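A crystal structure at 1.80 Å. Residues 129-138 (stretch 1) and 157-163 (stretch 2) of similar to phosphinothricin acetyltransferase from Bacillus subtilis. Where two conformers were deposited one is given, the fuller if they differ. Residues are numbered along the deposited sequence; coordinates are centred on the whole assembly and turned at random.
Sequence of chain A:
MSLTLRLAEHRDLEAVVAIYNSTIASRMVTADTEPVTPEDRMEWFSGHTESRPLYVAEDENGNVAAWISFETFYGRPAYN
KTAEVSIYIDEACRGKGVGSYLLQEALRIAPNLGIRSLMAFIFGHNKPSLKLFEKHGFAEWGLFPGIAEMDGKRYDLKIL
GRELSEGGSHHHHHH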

# COMPACT_ATOMS: atom_id res chain seq x y z
N SER A 129 -7.03 -2.53 9.47
CA SER A 129 -6.88 -2.52 8.02
C SER A 129 -7.75 -3.57 7.37
O SER A 129 -8.33 -3.34 6.31
CB SER A 129 -5.42 -2.74 7.62
OG SER A 129 -4.62 -1.62 7.99
N LEU A 130 -7.85 -4.74 8.00
CA LEU A 130 -8.66 -5.82 7.45
C LEU A 130 -10.12 -5.41 7.39
O LEU A 130 -10.80 -5.66 6.40
CB LEU A 130 -8.52 -7.09 8.30
CG LEU A 130 -7.12 -7.74 8.30
CD1 LEU A 130 -7.07 -8.88 9.29
CD2 LEU A 130 -6.79 -8.23 6.90
N LYS A 131 -10.61 -4.75 8.44
CA LYS A 131 -12.00 -4.33 8.47
C LYS A 131 -12.27 -3.24 7.44
O LYS A 131 -13.30 -3.26 6.77
CB LYS A 131 -12.40 -3.84 9.87
N LEU A 132 -11.33 -2.30 7.31
CA LEU A 132 -11.45 -1.22 6.35
C LEU A 132 -11.64 -1.79 4.94
O LEU A 132 -12.58 -1.44 4.24
CB LEU A 132 -10.20 -0.34 6.37
CG LEU A 132 -10.18 0.77 5.31
CD1 LEU A 132 -11.37 1.69 5.50
CD2 LEU A 132 -8.87 1.55 5.42
N PHE A 133 -10.73 -2.67 4.52
CA PHE A 133 -10.84 -3.25 3.18
C PHE A 133 -12.12 -4.06 2.98
O PHE A 133 -12.73 -4.01 1.91
CB PHE A 133 -9.61 -4.11 2.87
CG PHE A 133 -8.42 -3.32 2.39
CD1 PHE A 133 -7.67 -2.55 3.28
CD2 PHE A 133 -8.07 -3.31 1.05
CE1 PHE A 133 -6.59 -1.79 2.83
CE2 PHE A 133 -6.99 -2.55 0.59
CZ PHE A 133 -6.25 -1.78 1.48
N GLU A 134 -12.54 -4.80 4.01
CA GLU A 134 -13.74 -5.62 3.89
C GLU A 134 -15.00 -4.78 3.73
O GLU A 134 -15.99 -5.26 3.19
CB GLU A 134 -13.86 -6.56 5.09
CG GLU A 134 -12.89 -7.74 5.02
CD GLU A 134 -12.93 -8.63 6.24
OE1 GLU A 134 -14.01 -9.17 6.56
OE2 GLU A 134 -11.88 -8.80 6.89
N LYS A 135 -14.97 -3.53 4.19
CA LYS A 135 -16.13 -2.66 4.04
C LYS A 135 -16.18 -2.16 2.61
O LYS A 135 -17.21 -1.69 2.14
CB LYS A 135 -16.05 -1.46 4.99
CG LYS A 135 -16.26 -1.80 6.46
CD LYS A 135 -16.18 -0.53 7.30
CE LYS A 135 -16.35 -0.83 8.79
NZ LYS A 135 -16.14 0.40 9.60
N HIS A 136 -15.04 -2.26 1.91
CA HIS A 136 -14.97 -1.80 0.53
C HIS A 136 -14.94 -2.88 -0.55
O HIS A 136 -14.33 -2.71 -1.60
CB HIS A 136 -13.78 -0.84 0.35
CG HIS A 136 -14.00 0.50 0.98
ND1 HIS A 136 -13.62 0.80 2.27
CD2 HIS A 136 -14.55 1.63 0.48
CE1 HIS A 136 -13.93 2.06 2.54
NE2 HIS A 136 -14.50 2.58 1.47
N GLY A 137 -15.59 -4.00 -0.27
CA GLY A 137 -15.69 -5.06 -1.27
C GLY A 137 -14.60 -6.12 -1.32
O GLY A 137 -14.69 -7.04 -2.13
N PHE A 138 -13.59 -6.00 -0.48
CA PHE A 138 -12.53 -7.00 -0.47
C PHE A 138 -12.94 -8.21 0.36
O PHE A 138 -13.65 -8.07 1.35
CB PHE A 138 -11.23 -6.41 0.09
CG PHE A 138 -10.55 -5.45 -0.83
CD1 PHE A 138 -11.04 -4.15 -1.00
CD2 PHE A 138 -9.41 -5.84 -1.54
CE1 PHE A 138 -10.40 -3.26 -1.87
CE2 PHE A 138 -8.77 -4.95 -2.40
CZ PHE A 138 -9.27 -3.66 -2.57
N LEU A 157 0.19 -13.74 6.92
CA LEU A 157 -0.06 -12.74 5.90
C LEU A 157 -1.39 -13.08 5.25
O LEU A 157 -1.58 -14.19 4.75
CB LEU A 157 1.03 -12.75 4.82
CG LEU A 157 0.83 -11.69 3.74
CD1 LEU A 157 1.01 -10.29 4.35
CD2 LEU A 157 1.81 -11.91 2.60
N LYS A 158 -2.34 -12.14 5.30
CA LYS A 158 -3.62 -12.37 4.67
C LYS A 158 -3.64 -11.64 3.34
O LYS A 158 -3.07 -10.55 3.20
CB LYS A 158 -4.77 -11.85 5.53
CG LYS A 158 -5.21 -12.83 6.61
CD LYS A 158 -6.52 -12.39 7.26
CE LYS A 158 -7.01 -13.46 8.23
NZ LYS A 158 -8.41 -13.19 8.67
N ILE A 159 -4.27 -12.25 2.34
CA ILE A 159 -4.39 -11.63 1.04
C ILE A 159 -5.87 -11.34 0.83
O ILE A 159 -6.69 -12.25 0.90
CB ILE A 159 -3.92 -12.56 -0.11
CG1 ILE A 159 -2.49 -13.04 0.15
CG2 ILE A 159 -3.98 -11.81 -1.44
CD1 ILE A 159 -1.54 -11.95 0.54
N LEU A 160 -6.20 -10.07 0.61
CA LEU A 160 -7.58 -9.68 0.37
C LEU A 160 -7.68 -9.27 -1.08
O LEU A 160 -6.76 -8.65 -1.63
CB LEU A 160 -7.98 -8.52 1.28
CG LEU A 160 -8.49 -8.87 2.68
CD1 LEU A 160 -7.49 -9.72 3.42
CD2 LEU A 160 -8.77 -7.58 3.43
N GLY A 161 -8.79 -9.61 -1.72
CA GLY A 161 -8.92 -9.24 -3.11
C GLY A 161 -10.30 -8.74 -3.46
O GLY A 161 -11.27 -8.98 -2.76
N ARG A 162 -10.36 -8.01 -4.57
CA ARG A 162 -11.62 -7.50 -5.05
C ARG A 162 -11.59 -7.38 -6.56
O ARG A 162 -10.63 -6.86 -7.12
CB ARG A 162 -11.93 -6.12 -4.47
CG ARG A 162 -13.15 -5.52 -5.17
CD ARG A 162 -13.60 -4.23 -4.58
NE ARG A 162 -14.57 -3.59 -5.48
CZ ARG A 162 -14.94 -2.33 -5.38
NH1 ARG A 162 -15.82 -1.82 -6.24
NH2 ARG A 162 -14.44 -1.57 -4.41
N GLU A 163 -12.64 -7.88 -7.21
CA GLU A 163 -12.72 -7.76 -8.65
C GLU A 163 -13.52 -6.50 -8.91
O GLU A 163 -14.67 -6.37 -8.47
CB GLU A 163 -13.42 -8.97 -9.27
CG GLU A 163 -13.32 -8.98 -10.79
CD GLU A 163 -13.70 -10.31 -11.39
OE1 GLU A 163 -13.23 -11.35 -10.88
OE2 GLU A 163 -14.47 -10.31 -12.37
O HOH W 1 -14.12 -9.75 -3.30

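The helix of stretch 1 runs nearly parallel to the strand of stretch 2, at 15° between their N-to-C directions, and the axes come within 9.5 Å, a spacing that leaves room for one layer of side chains. Beyond the helix the backbone turns inward, until the CA atoms of Phe138 and Arg162 lie 4.7 Å apart. The turn is secured from within: Phe133 O accepts from His136 N at 2.9 Å and from Phe138 N at 3.2 Å, while His136 ND1 reaches back to Leu132 O at 3.2 Å. Gly137 sits at phi 89°, where a CB would jam against the preceding carbonyl and also clash with Arg162 CD, so both backbone and neighbour call for glycine. At the close approach, Phe138 CA makes a CA-H...O contact with Gly161 O at 3.3 Å, and one water donates to both Gly137 O and Gly161 O, 3.0 Å from each, joining two carbonyls that cannot bond directly.

The strand alternates: Lys158, Leu160 and Arg162 point toward the helix stretch, Ile159 and Glu163 away. Leu160 is the centre of the packing. Its CD1 lies 3.8 Å from Leu130 CD2, its CD2 3.6 Å from Phe133 CB, and its CB 4.1 Å from Phe138 CB, so a single leucine meets three buried apolar residues. Two residues earlier, Lys158 lends its aliphatic portion, with CD 4.1 Å from Leu130 CD1.

Arg162 CB sits 3.8 Å from the centroid of the Phe138 ring, 6° off the normal, a CH-pi contact over the face. The extended side chain then carries NH2 to 3.0 Å from His136 O; at an N-H...O angle of 125° this hydrogen bond is weak. The rule is apolar packing beneath the helix, then backbone proximity and a long polar side chain where the helix gives way to the turn.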